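Angiotensin-converting enzyme (Anopheles gambiae, PDB 6S1Y) probably cleaves peptides as a zinc-dependent metalloprotease of the angiotensin-converting enzyme family, and here binds a gamma-linked glutamate dipeptide at its zinc site. Local coordinates at residues D337-K342 against Q363-Y368; Q307-W310 against I314-K317; I287-M292 against F353-E358; Q24-T29 against Q371-R376. All blocks are in the same frame, centred on the assembly; numbering follows the deposited sequence.

Interaction 1. Residues D337-K342 against Q363-Y368; sequences DDVRIK and QYYLQY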
# COMPACT_ATOMS: atom_id res chain seq x y z
N ASP A 337 -17.32 12.19 -11.41
CA ASP A 337 -16.21 13.12 -11.26
C ASP A 337 -16.03 13.62 -9.84
O ASP A 337 -15.23 14.53 -9.62
CB ASP A 337 -16.37 14.32 -12.22
CG ASP A 337 -16.19 13.91 -13.67
OD1 ASP A 337 -16.00 12.69 -13.91
OD2 ASP A 337 -16.23 14.79 -14.57
N ASP A 338 -16.72 13.05 -8.86
CA ASP A 338 -16.44 13.44 -7.47
C ASP A 338 -15.42 12.43 -6.94
O ASP A 338 -15.78 11.32 -6.49
CB ASP A 338 -17.69 13.51 -6.62
CG ASP A 338 -17.41 14.06 -5.22
OD1 ASP A 338 -16.24 14.41 -4.93
OD2 ASP A 338 -18.37 14.13 -4.41
N VAL A 339 -14.15 12.81 -7.01
CA VAL A 339 -13.03 11.98 -6.61
C VAL A 339 -12.05 12.88 -5.87
O VAL A 339 -11.84 14.04 -6.27
CB VAL A 339 -12.36 11.30 -7.83
CG1 VAL A 339 -13.32 10.28 -8.46
CG2 VAL A 339 -11.93 12.33 -8.87
N ARG A 340 -11.47 12.37 -4.79
CA ARG A 340 -10.69 13.24 -3.92
C ARG A 340 -9.52 12.50 -3.29
O ARG A 340 -9.59 11.32 -2.97
CB ARG A 340 -11.55 13.84 -2.80
CG ARG A 340 -12.90 14.33 -3.23
CD ARG A 340 -13.67 14.96 -2.09
NE ARG A 340 -15.11 14.92 -2.33
CZ ARG A 340 -16.03 15.31 -1.46
NH1 ARG A 340 -15.66 15.80 -0.29
NH2 ARG A 340 -17.31 15.21 -1.77
N ILE A 341 -8.45 13.26 -3.06
CA ILE A 341 -7.29 12.80 -2.32
C ILE A 341 -7.19 13.60 -1.04
O ILE A 341 -7.40 14.82 -1.04
CB ILE A 341 -6.00 12.92 -3.16
CG1 ILE A 341 -5.99 11.81 -4.22
CG2 ILE A 341 -4.76 12.89 -2.27
CD1 ILE A 341 -4.85 11.90 -5.25
N LYS A 342 -6.86 12.91 0.05
CA LYS A 342 -6.54 13.54 1.32
C LYS A 342 -5.11 13.12 1.63
O LYS A 342 -4.85 11.94 1.92
CB LYS A 342 -7.52 13.12 2.41
CG LYS A 342 -7.22 13.69 3.78
CD LYS A 342 -8.44 13.59 4.71
CE LYS A 342 -8.98 12.16 4.82
NZ LYS A 342 -8.12 11.28 5.65
N GLN A 363 -7.33 7.91 -10.99
CA GLN A 363 -7.50 7.58 -12.40
C GLN A 363 -8.31 6.31 -12.57
O GLN A 363 -9.14 6.20 -13.48
CB GLN A 363 -6.14 7.43 -13.06
CG GLN A 363 -6.21 7.14 -14.55
CD GLN A 363 -6.79 8.30 -15.36
OE1 GLN A 363 -7.50 8.08 -16.34
NE2 GLN A 363 -6.48 9.53 -14.94
N TYR A 364 -8.09 5.32 -11.72
CA TYR A 364 -8.86 4.09 -11.82
C TYR A 364 -10.34 4.40 -11.58
O TYR A 364 -11.20 3.99 -12.36
CB TYR A 364 -8.32 3.07 -10.83
CG TYR A 364 -8.43 1.59 -11.19
CD1 TYR A 364 -9.31 1.12 -12.16
CD2 TYR A 364 -7.64 0.65 -10.51
CE1 TYR A 364 -9.40 -0.26 -12.45
CE2 TYR A 364 -7.71 -0.71 -10.80
CZ TYR A 364 -8.59 -1.17 -11.76
OH TYR A 364 -8.62 -2.53 -12.00
N TYR A 365 -10.63 5.16 -10.52
CA TYR A 365 -11.99 5.62 -10.27
C TYR A 365 -12.59 6.24 -11.53
O TYR A 365 -13.69 5.86 -11.96
CB TYR A 365 -12.01 6.64 -9.12
CG TYR A 365 -11.53 6.16 -7.74
CD1 TYR A 365 -11.57 4.81 -7.38
CD2 TYR A 365 -11.05 7.07 -6.80
CE1 TYR A 365 -11.13 4.39 -6.13
CE2 TYR A 365 -10.62 6.66 -5.55
CZ TYR A 365 -10.66 5.33 -5.22
OH TYR A 365 -10.23 4.94 -3.97
N LEU A 366 -11.87 7.18 -12.16
CA LEU A 366 -12.41 7.88 -13.32
C LEU A 366 -12.64 6.93 -14.48
O LEU A 366 -13.61 7.09 -15.22
CB LEU A 366 -11.49 9.03 -13.73
CG LEU A 366 -11.41 10.14 -12.68
CD1 LEU A 366 -10.26 11.08 -12.99
CD2 LEU A 366 -12.74 10.94 -12.58
N GLN A 367 -11.80 5.91 -14.63
CA GLN A 367 -11.90 5.02 -15.79
C GLN A 367 -13.08 4.06 -15.69
O GLN A 367 -13.58 3.60 -16.72
CB GLN A 367 -10.61 4.22 -15.98
CG GLN A 367 -9.44 5.06 -16.45
CD GLN A 367 -9.63 5.56 -17.88
OE1 GLN A 367 -10.10 4.82 -18.74
NE2 GLN A 367 -9.25 6.80 -18.13
N TYR A 368 -13.53 3.71 -14.49
CA TYR A 368 -14.63 2.75 -14.38
C TYR A 368 -15.90 3.35 -13.77
O TYR A 368 -16.84 2.61 -13.48
CB TYR A 368 -14.18 1.50 -13.60
CG TYR A 368 -13.76 1.63 -12.14
CD1 TYR A 368 -14.55 2.29 -11.20
CD2 TYR A 368 -12.59 1.02 -11.68
CE1 TYR A 368 -14.16 2.38 -9.86
CE2 TYR A 368 -12.19 1.10 -10.35
CZ TYR A 368 -12.98 1.77 -9.44
OH TYR A 368 -12.59 1.83 -8.11
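Val339, at the start of strand 339-342, sets its two methyl groups on two neighbouring side chains in the C-terminal part of helix 349-368. Val339 CG1 lies 3.9 Å from Tyr365 CB, and Val339 CG2 lies 4.0 Å from Leu366 CD2. The branching at CB explains this double reach: with CG1 anti to the carbonyl carbon (chi1 -67°), CG2 falls between the backbone N and the carbonyl carbon, and each methyl meets a different residue. Val339 meets Tyr365 at CB; beyond it the ring runs on, and its OH hydrogen-bonds to the carbonyl of Ala330 in the partner strand 329-332. The CD2 methyl of Leu366 also lies 3.9 Å from OD1 of Asp337, in the loop just before the strand. OD1 is hydrogen-bonded to Gln369 NE2; against the leucine methyl it makes only a van der Waals contact. On the other side of the strand, Arg340 grips Asp338 side-on, NE to OD1 at 2.9 Å and NH2 to OD2 at 3.0 Å, both oxygens using their syn lone pairs. Alternation thus separates the chemistry: a beta-branched apolar residue packs against the helix, while the paired charges are kept off that apolar surface.

Interaction 2. Residues Q307-W310 against I314-K317; sequences QTFW and ILEK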
# COMPACT_ATOMS: atom_id res chain seq x y z
N GLN A 307 -12.50 19.26 -12.03
CA GLN A 307 -12.39 20.40 -11.13
C GLN A 307 -12.87 20.05 -9.73
O GLN A 307 -12.35 20.58 -8.74
CB GLN A 307 -13.19 21.59 -11.70
CG GLN A 307 -13.09 22.86 -10.87
CD GLN A 307 -11.69 23.45 -10.90
OE1 GLN A 307 -10.99 23.38 -11.92
NE2 GLN A 307 -11.26 24.00 -9.76
N THR A 308 -13.89 19.20 -9.61
CA THR A 308 -14.31 18.73 -8.29
C THR A 308 -13.11 18.22 -7.48
O THR A 308 -13.00 18.49 -6.27
CB THR A 308 -15.37 17.64 -8.44
OG1 THR A 308 -16.52 18.18 -9.10
CG2 THR A 308 -15.80 17.11 -7.09
N PHE A 309 -12.19 17.51 -8.13
CA PHE A 309 -11.01 17.02 -7.43
C PHE A 309 -10.23 18.15 -6.78
O PHE A 309 -9.81 18.04 -5.61
CB PHE A 309 -10.09 16.25 -8.38
CG PHE A 309 -8.77 15.92 -7.77
CD1 PHE A 309 -7.73 16.84 -7.81
CD2 PHE A 309 -8.58 14.72 -7.10
CE1 PHE A 309 -6.52 16.56 -7.21
CE2 PHE A 309 -7.36 14.43 -6.51
CZ PHE A 309 -6.33 15.34 -6.56
N TRP A 310 -9.97 19.24 -7.53
CA TRP A 310 -9.21 20.36 -6.99
C TRP A 310 -9.99 21.13 -5.93
O TRP A 310 -9.39 21.67 -4.99
CB TRP A 310 -8.78 21.31 -8.11
CG TRP A 310 -7.88 20.68 -9.12
CD1 TRP A 310 -8.20 20.28 -10.39
CD2 TRP A 310 -6.50 20.36 -8.94
NE1 TRP A 310 -7.11 19.74 -11.01
CE2 TRP A 310 -6.05 19.77 -10.14
CE3 TRP A 310 -5.59 20.51 -7.88
CZ2 TRP A 310 -4.73 19.32 -10.30
CZ3 TRP A 310 -4.30 20.08 -8.05
CH2 TRP A 310 -3.87 19.49 -9.25
N ILE A 314 -7.98 17.54 -0.13
CA ILE A 314 -7.11 18.06 0.92
C ILE A 314 -5.69 17.60 0.56
O ILE A 314 -5.37 16.41 0.71
CB ILE A 314 -7.53 17.54 2.30
CG1 ILE A 314 -8.97 17.97 2.63
CG2 ILE A 314 -6.57 18.03 3.36
CD1 ILE A 314 -9.47 17.39 3.97
N LEU A 315 -4.84 18.53 0.13
CA LEU A 315 -3.51 18.21 -0.39
C LEU A 315 -2.37 18.73 0.46
O LEU A 315 -1.21 18.54 0.08
CB LEU A 315 -3.35 18.77 -1.81
CG LEU A 315 -4.51 18.57 -2.77
CD1 LEU A 315 -4.20 19.17 -4.13
CD2 LEU A 315 -4.83 17.11 -2.93
N GLU A 316 -2.65 19.41 1.56
CA GLU A 316 -1.65 19.79 2.55
C GLU A 316 -2.27 19.48 3.91
O GLU A 316 -3.49 19.36 4.03
CB GLU A 316 -1.28 21.27 2.54
CG GLU A 316 -0.68 21.82 1.26
CD GLU A 316 0.19 23.07 1.48
OE1 GLU A 316 0.14 23.68 2.58
OE2 GLU A 316 0.94 23.43 0.55
N LYS A 317 -1.43 19.37 4.94
CA LYS A 317 -1.95 19.26 6.30
C LYS A 317 -2.61 20.58 6.69
O LYS A 317 -1.96 21.63 6.63
CB LYS A 317 -0.84 18.93 7.30
CG LYS A 317 -1.36 18.44 8.65
CD LYS A 317 -0.20 18.17 9.62
CE LYS A 317 -0.68 17.75 11.00
NZ LYS A 317 0.47 17.66 11.96
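This is a small apolar contact between a short helix and the loop that leaves it, beside the antiparallel two-stranded sheet of this mainly helical peptidase. Helix 307-312 supplies two aromatic side chains, and the side chain of Leu315, only a few residues further on, points back to meet both. The chain leaves the helix through Ser313, whose OG hydrogen-bonds to the carbonyl of Phe309, and Ile314 then pairs by backbone bonds with Ile341 and Gln343, which fixes the loop alongside strand 339-342. Leucine suits the place because its forked end can serve two rings at once: Leu315 CD2 approaches CZ of Phe309 at 4.3 Å, while CD1 goes to the tryptophan. The two aromatic groups are themselves packed together, with CD1 of Phe309 over the centre of the Trp310 ring system, 3.9 Å above its plane. Phe309 is buried and also rests on Ile341, whereas Trp310 lies partly exposed and reaches across to Phe290 and Gln291 of helix 286-299. Leu315 touches Phe290 as well, so the cluster bridges that helix and the sheet. The leucine side chain crosses the indole at about a right angle, and Leu315 CD1 stands 4.0 Å from CZ3, on the six-membered part of Trp310.

Interaction 3. Residues I287-M292 against F353-E358; sequences IKMFQM and FVVHHE. With ZN (zinc ion), chain G; KSN ((2~{S})-2-[[(4~{S})-4-azanyl-5-oxidanyl-5-oxidanylidene-pentanoyl]amino]pentanedioic acid), chain H.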
# COMPACT_ATOMS: atom_id res chain seq x y z
N ILE A 287 0.70 21.46 -4.69
CA ILE A 287 -0.18 21.55 -5.85
C ILE A 287 0.61 21.33 -7.13
O ILE A 287 0.16 20.61 -8.03
CB ILE A 287 -0.93 22.90 -5.86
CG1 ILE A 287 -2.29 22.74 -5.18
CG2 ILE A 287 -1.12 23.41 -7.26
CD1 ILE A 287 -2.91 24.07 -4.77
N LYS A 288 1.78 21.97 -7.25
CA LYS A 288 2.64 21.69 -8.39
C LYS A 288 2.87 20.19 -8.54
O LYS A 288 2.85 19.65 -9.65
CB LYS A 288 3.96 22.45 -8.24
CG LYS A 288 5.00 22.21 -9.33
CD LYS A 288 4.55 22.65 -10.71
CE LYS A 288 5.74 22.74 -11.68
NZ LYS A 288 5.31 22.70 -13.12
N MET A 289 3.04 19.48 -7.41
CA MET A 289 3.34 18.05 -7.48
C MET A 289 2.17 17.27 -8.07
O MET A 289 2.37 16.40 -8.93
CB MET A 289 3.69 17.50 -6.09
CG MET A 289 5.04 17.97 -5.58
SD MET A 289 5.20 17.87 -3.79
CE MET A 289 5.38 16.08 -3.56
N PHE A 290 0.94 17.60 -7.65
CA PHE A 290 -0.22 16.93 -8.23
C PHE A 290 -0.45 17.34 -9.68
O PHE A 290 -0.90 16.52 -10.50
CB PHE A 290 -1.46 17.23 -7.38
CG PHE A 290 -1.50 16.47 -6.08
CD1 PHE A 290 -0.88 16.96 -4.95
CD2 PHE A 290 -2.14 15.25 -6.00
CE1 PHE A 290 -0.90 16.26 -3.76
CE2 PHE A 290 -2.16 14.54 -4.83
CZ PHE A 290 -1.55 15.06 -3.69
N GLN A 291 -0.14 18.59 -10.02
CA GLN A 291 -0.25 19.02 -11.41
C GLN A 291 0.65 18.18 -12.31
O GLN A 291 0.24 17.75 -13.39
CB GLN A 291 0.11 20.50 -11.51
CG GLN A 291 -1.03 21.43 -11.13
CD GLN A 291 -0.62 22.89 -10.96
OE1 GLN A 291 0.53 23.19 -10.61
NE2 GLN A 291 -1.56 23.79 -11.20
N MET A 292 1.86 17.89 -11.85
CA MET A 292 2.75 17.06 -12.67
C MET A 292 2.26 15.62 -12.78
O MET A 292 2.44 15.00 -13.83
CB MET A 292 4.15 17.11 -12.11
CG MET A 292 4.79 18.45 -12.41
SD MET A 292 6.39 18.60 -11.64
CE MET A 292 7.30 17.41 -12.63
N PHE A 353 6.35 10.33 -5.08
CA PHE A 353 5.87 9.01 -5.50
C PHE A 353 4.53 8.68 -4.85
O PHE A 353 3.68 8.04 -5.48
CB PHE A 353 6.90 7.91 -5.16
CG PHE A 353 8.17 8.05 -5.93
CD1 PHE A 353 8.14 8.21 -7.32
CD2 PHE A 353 9.39 8.09 -5.28
CE1 PHE A 353 9.31 8.39 -8.03
CE2 PHE A 353 10.57 8.27 -5.98
CZ PHE A 353 10.53 8.42 -7.36
N VAL A 354 4.33 9.05 -3.58
CA VAL A 354 3.02 8.85 -2.98
C VAL A 354 1.95 9.58 -3.80
O VAL A 354 0.88 9.03 -4.07
CB VAL A 354 3.01 9.31 -1.51
CG1 VAL A 354 1.59 9.30 -0.97
CG2 VAL A 354 3.91 8.41 -0.64
N VAL A 355 2.25 10.81 -4.24
CA VAL A 355 1.32 11.55 -5.09
C VAL A 355 0.86 10.69 -6.25
O VAL A 355 -0.34 10.50 -6.48
CB VAL A 355 1.97 12.87 -5.57
CG1 VAL A 355 1.16 13.52 -6.68
CG2 VAL A 355 2.10 13.84 -4.38
N HIS A 356 1.82 10.11 -6.97
CA HIS A 356 1.48 9.25 -8.11
C HIS A 356 0.69 8.02 -7.68
O HIS A 356 -0.27 7.63 -8.35
CB HIS A 356 2.75 8.83 -8.84
CG HIS A 356 3.37 9.94 -9.63
ND1 HIS A 356 4.18 10.89 -9.06
CD2 HIS A 356 3.28 10.25 -10.94
CE1 HIS A 356 4.57 11.74 -9.99
NE2 HIS A 356 4.04 11.38 -11.14
N HIS A 357 1.10 7.36 -6.59
CA HIS A 357 0.34 6.20 -6.11
C HIS A 357 -1.13 6.56 -5.95
O HIS A 357 -2.02 5.85 -6.44
CB HIS A 357 0.91 5.70 -4.77
CG HIS A 357 0.10 4.60 -4.14
ND1 HIS A 357 0.31 3.27 -4.41
CD2 HIS A 357 -0.94 4.65 -3.27
CE1 HIS A 357 -0.56 2.54 -3.73
NE2 HIS A 357 -1.32 3.35 -3.02
N GLU A 358 -1.40 7.68 -5.26
CA GLU A 358 -2.78 8.09 -5.00
C GLU A 358 -3.49 8.51 -6.28
O GLU A 358 -4.66 8.16 -6.49
CB GLU A 358 -2.78 9.22 -3.97
CG GLU A 358 -2.15 8.86 -2.62
CD GLU A 358 -2.83 7.68 -1.94
OE1 GLU A 358 -4.02 7.43 -2.22
OE2 GLU A 358 -2.17 6.99 -1.13
ZN ZN G . -3.09 2.61 -2.45
C10 KSN H . -7.02 3.41 2.70
C13 KSN H . -3.36 3.61 -0.15
C17 KSN H . 2.12 2.16 3.12
C02 KSN H . 1.97 2.25 1.60
C03 KSN H . 0.56 2.59 1.08
C04 KSN H . -0.38 3.27 2.06
C05 KSN H . -0.89 4.67 1.62
C07 KSN H . -3.35 3.92 1.37
C08 KSN H . -4.71 4.32 1.91
C09 KSN H . -5.74 3.17 1.88
N01 KSN H . 2.37 0.98 0.98
N06 KSN H . -2.31 4.96 1.35
O11 KSN H . -7.04 4.30 3.60
O12 KSN H . -8.08 2.71 2.49
O14 KSN H . -3.21 4.58 -0.95
O15 KSN H . -3.46 2.45 -0.60
O16 KSN H . -0.11 5.58 1.55
O18 KSN H . 2.37 3.23 3.75
O19 KSN H . 2.02 1.10 3.79
O HOH W 1 4.59 13.28 -13.28
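Val355 of helix 349-368 packs against Met289 and Phe290 of helix 286-299, the tight, buried part of the contact. With CG1 anti to the backbone N (chi1 167°), that methyl is carried over one face of the Phe290 ring in a CH-pi contact, 3.9 Å from the ring centroid and 16° off its normal. CG2 lies over the far end of the same ring, and Met289 CE packs 4.1 Å from Val355 CG2. A small branched residue suits the spot, since it lets the helices approach to 6.4 Å between the CA atoms of Phe290 and Val355. One turn along helix 286-299, the fit loosens. Met292 is partly exposed and its side chain does not touch the other segment; instead a water joins the helices, 2.9 Å from NE2 of His356 in the imidazole plane and weakly bonded to the carbonyl of Met292. His357 NE2 binds zinc at 2.0 Å, its ND1 held by Asp389. Glu358 starts toward helix 286-299 but bends (chi2 -58°), so that OE2 lies 2.6 Å from ligand O14 and accepts a weak bond from N06. The ligand carboxylate binds zinc through O15 at 1.9 Å and O14 at 2.5 Å. His361, second histidine of the HExxH motif, and the downstream Glu385 complete the protein ligands, as in gluzincin peptidases.

Interaction 4. Residues Q24-T29 against Q371-R376; sequences QRYQQT and QPVEFR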
# COMPACT_ATOMS: atom_id res chain seq x y z
N GLN A 24 -29.13 1.28 -8.26
CA GLN A 24 -29.21 2.70 -7.94
C GLN A 24 -29.48 2.91 -6.46
O GLN A 24 -28.93 3.83 -5.84
CB GLN A 24 -30.29 3.38 -8.78
CG GLN A 24 -30.22 3.07 -10.27
CD GLN A 24 -28.90 3.47 -10.92
OE1 GLN A 24 -28.23 4.42 -10.48
NE2 GLN A 24 -28.51 2.76 -11.97
N ARG A 25 -30.34 2.08 -5.87
CA ARG A 25 -30.54 2.10 -4.43
C ARG A 25 -29.21 1.89 -3.69
O ARG A 25 -28.82 2.71 -2.85
CB ARG A 25 -31.56 1.02 -4.05
CG ARG A 25 -32.49 1.36 -2.91
CD ARG A 25 -33.91 0.88 -3.21
NE ARG A 25 -34.00 -0.56 -3.38
CZ ARG A 25 -34.03 -1.44 -2.38
NH1 ARG A 25 -34.12 -2.74 -2.64
NH2 ARG A 25 -33.97 -1.03 -1.12
N TYR A 26 -28.50 0.81 -4.03
CA TYR A 26 -27.21 0.51 -3.40
C TYR A 26 -26.25 1.68 -3.56
O TYR A 26 -25.62 2.12 -2.59
CB TYR A 26 -26.64 -0.77 -4.03
CG TYR A 26 -25.57 -1.53 -3.27
CD1 TYR A 26 -25.91 -2.54 -2.38
CD2 TYR A 26 -24.22 -1.28 -3.50
CE1 TYR A 26 -24.92 -3.26 -1.71
CE2 TYR A 26 -23.23 -1.99 -2.83
CZ TYR A 26 -23.59 -2.98 -1.94
OH TYR A 26 -22.61 -3.70 -1.28
N GLN A 27 -26.14 2.22 -4.77
CA GLN A 27 -25.17 3.27 -5.03
C GLN A 27 -25.41 4.51 -4.18
O GLN A 27 -24.47 5.14 -3.69
CB GLN A 27 -25.19 3.63 -6.52
CG GLN A 27 -24.34 4.81 -6.88
CD GLN A 27 -24.21 4.99 -8.37
OE1 GLN A 27 -24.65 4.15 -9.15
NE2 GLN A 27 -23.59 6.08 -8.78
N GLN A 28 -26.68 4.88 -3.99
CA GLN A 28 -26.97 6.12 -3.27
C GLN A 28 -26.65 6.01 -1.78
O GLN A 28 -26.07 6.94 -1.21
CB GLN A 28 -28.43 6.52 -3.50
CG GLN A 28 -28.67 6.88 -4.97
CD GLN A 28 -30.07 7.41 -5.25
OE1 GLN A 28 -30.64 8.17 -4.46
NE2 GLN A 28 -30.63 7.01 -6.40
N THR A 29 -26.99 4.89 -1.14
CA THR A 29 -26.63 4.78 0.27
C THR A 29 -25.13 4.55 0.44
O THR A 29 -24.55 5.01 1.42
CB THR A 29 -27.43 3.67 0.96
OG1 THR A 29 -27.26 2.43 0.26
CG2 THR A 29 -28.90 4.04 1.01
N GLN A 371 -19.42 2.29 -14.85
CA GLN A 371 -19.92 0.95 -14.59
C GLN A 371 -20.99 0.96 -13.50
O GLN A 371 -21.13 1.94 -12.76
CB GLN A 371 -18.77 0.03 -14.17
CG GLN A 371 -17.68 -0.16 -15.22
CD GLN A 371 -17.83 -1.44 -16.04
OE1 GLN A 371 -18.69 -2.27 -15.78
NE2 GLN A 371 -16.97 -1.60 -17.03
N PRO A 372 -21.76 -0.11 -13.38
CA PRO A 372 -22.63 -0.25 -12.21
C PRO A 372 -21.81 -0.28 -10.92
O PRO A 372 -20.63 -0.65 -10.92
CB PRO A 372 -23.37 -1.57 -12.44
CG PRO A 372 -22.57 -2.27 -13.49
CD PRO A 372 -21.91 -1.22 -14.32
N VAL A 373 -22.47 0.09 -9.82
CA VAL A 373 -21.75 0.37 -8.58
C VAL A 373 -20.92 -0.84 -8.13
O VAL A 373 -19.79 -0.68 -7.69
CB VAL A 373 -22.73 0.81 -7.48
CG1 VAL A 373 -23.81 -0.27 -7.23
CG2 VAL A 373 -21.97 1.13 -6.21
N GLU A 374 -21.47 -2.05 -8.24
CA GLU A 374 -20.77 -3.23 -7.76
C GLU A 374 -19.62 -3.66 -8.66
O GLU A 374 -18.90 -4.61 -8.31
CB GLU A 374 -21.76 -4.39 -7.57
CG GLU A 374 -22.30 -5.01 -8.85
CD GLU A 374 -23.48 -4.24 -9.45
OE1 GLU A 374 -24.37 -4.89 -10.05
OE2 GLU A 374 -23.51 -3.00 -9.34
N PHE A 375 -19.43 -3.03 -9.82
CA PHE A 375 -18.23 -3.23 -10.62
C PHE A 375 -17.24 -2.08 -10.49
O PHE A 375 -16.17 -2.12 -11.12
CB PHE A 375 -18.59 -3.41 -12.10
CG PHE A 375 -19.23 -4.73 -12.44
CD1 PHE A 375 -19.29 -5.76 -11.51
CD2 PHE A 375 -19.76 -4.95 -13.70
CE1 PHE A 375 -19.88 -6.99 -11.84
CE2 PHE A 375 -20.35 -6.17 -14.03
CZ PHE A 375 -20.41 -7.18 -13.11
N ARG A 376 -17.57 -1.07 -9.69
CA ARG A 376 -16.68 0.08 -9.52
C ARG A 376 -15.65 -0.23 -8.43
O ARG A 376 -15.68 0.29 -7.31
CB ARG A 376 -17.50 1.33 -9.21
CG ARG A 376 -18.31 1.81 -10.40
CD ARG A 376 -19.24 2.95 -10.07
NE ARG A 376 -18.56 4.23 -9.94
CZ ARG A 376 -19.18 5.40 -9.89
NH1 ARG A 376 -20.51 5.44 -9.98
NH2 ARG A 376 -18.48 6.54 -9.75
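Val373 and Gln27 bury the most surface here, with Tyr26 next, and they bring helix 12-42 against the turn that follows helix 349-368. The backbones come close, 5.7 Å between the CA atoms of Gln27 and Val373, and the two side chains slide past each other in opposite directions. Gln27 CB packs 3.9 Å from Val373 CB. Val373 spreads its methyls over the helix: CG2 sits 4.0 Å from CA of Gln27, while CG1, placed between the backbone N and carbonyl carbon (chi1 58°), meets CD2 of Tyr26 at 3.9 Å. The compact valine permits this close approach, and the tyrosine, buried, adds an aromatic CH surface, met obliquely at CD2; its ring packs edge-to-face with Phe59 of helix 46-70. Glutamine suits a mixed position: its methylene root covers the valine and its extended chain takes the amide onward to the carbonyl of Phe334. There Gln27 NE2 lies 3.4 Å from Arg376 NH1, near the guanidinium plane, but both are donors and do not bond; the planes stand 90° apart. Each turns to the same loop for an acceptor, Arg376 NH2 reaching the carbonyl of Ala335. The backbone bonds from Phe375 N to Pro372 O and from Arg376 N to Val373 O mark residues 373-375 as a single 3-10 turn, here docked on the side of an alpha-helix.

Overall arrangement
Interactions 1, 2 and 3 form a continuous cluster, their centres 11 to 14 Å apart. Interactions 1 and 3 share helix 349-368, the zinc-binding helix, one near its end and the other in its first half; Ile341 of the strand reaches both Glu358 and Phe290. Interaction 2 lies nested within the loop closed by interaction 3 and ends before interaction 1 begins, and its Leu315 and Trp310 rest on helix 286-299. Interaction 4 closes the longest loop, enclosing all the others, and sits about 28 Å from interaction 3 between centres, yet touches interaction 1 where Tyr368 meets Arg376. Packing thus runs from the N-terminal helix 12-42 toward the metal site.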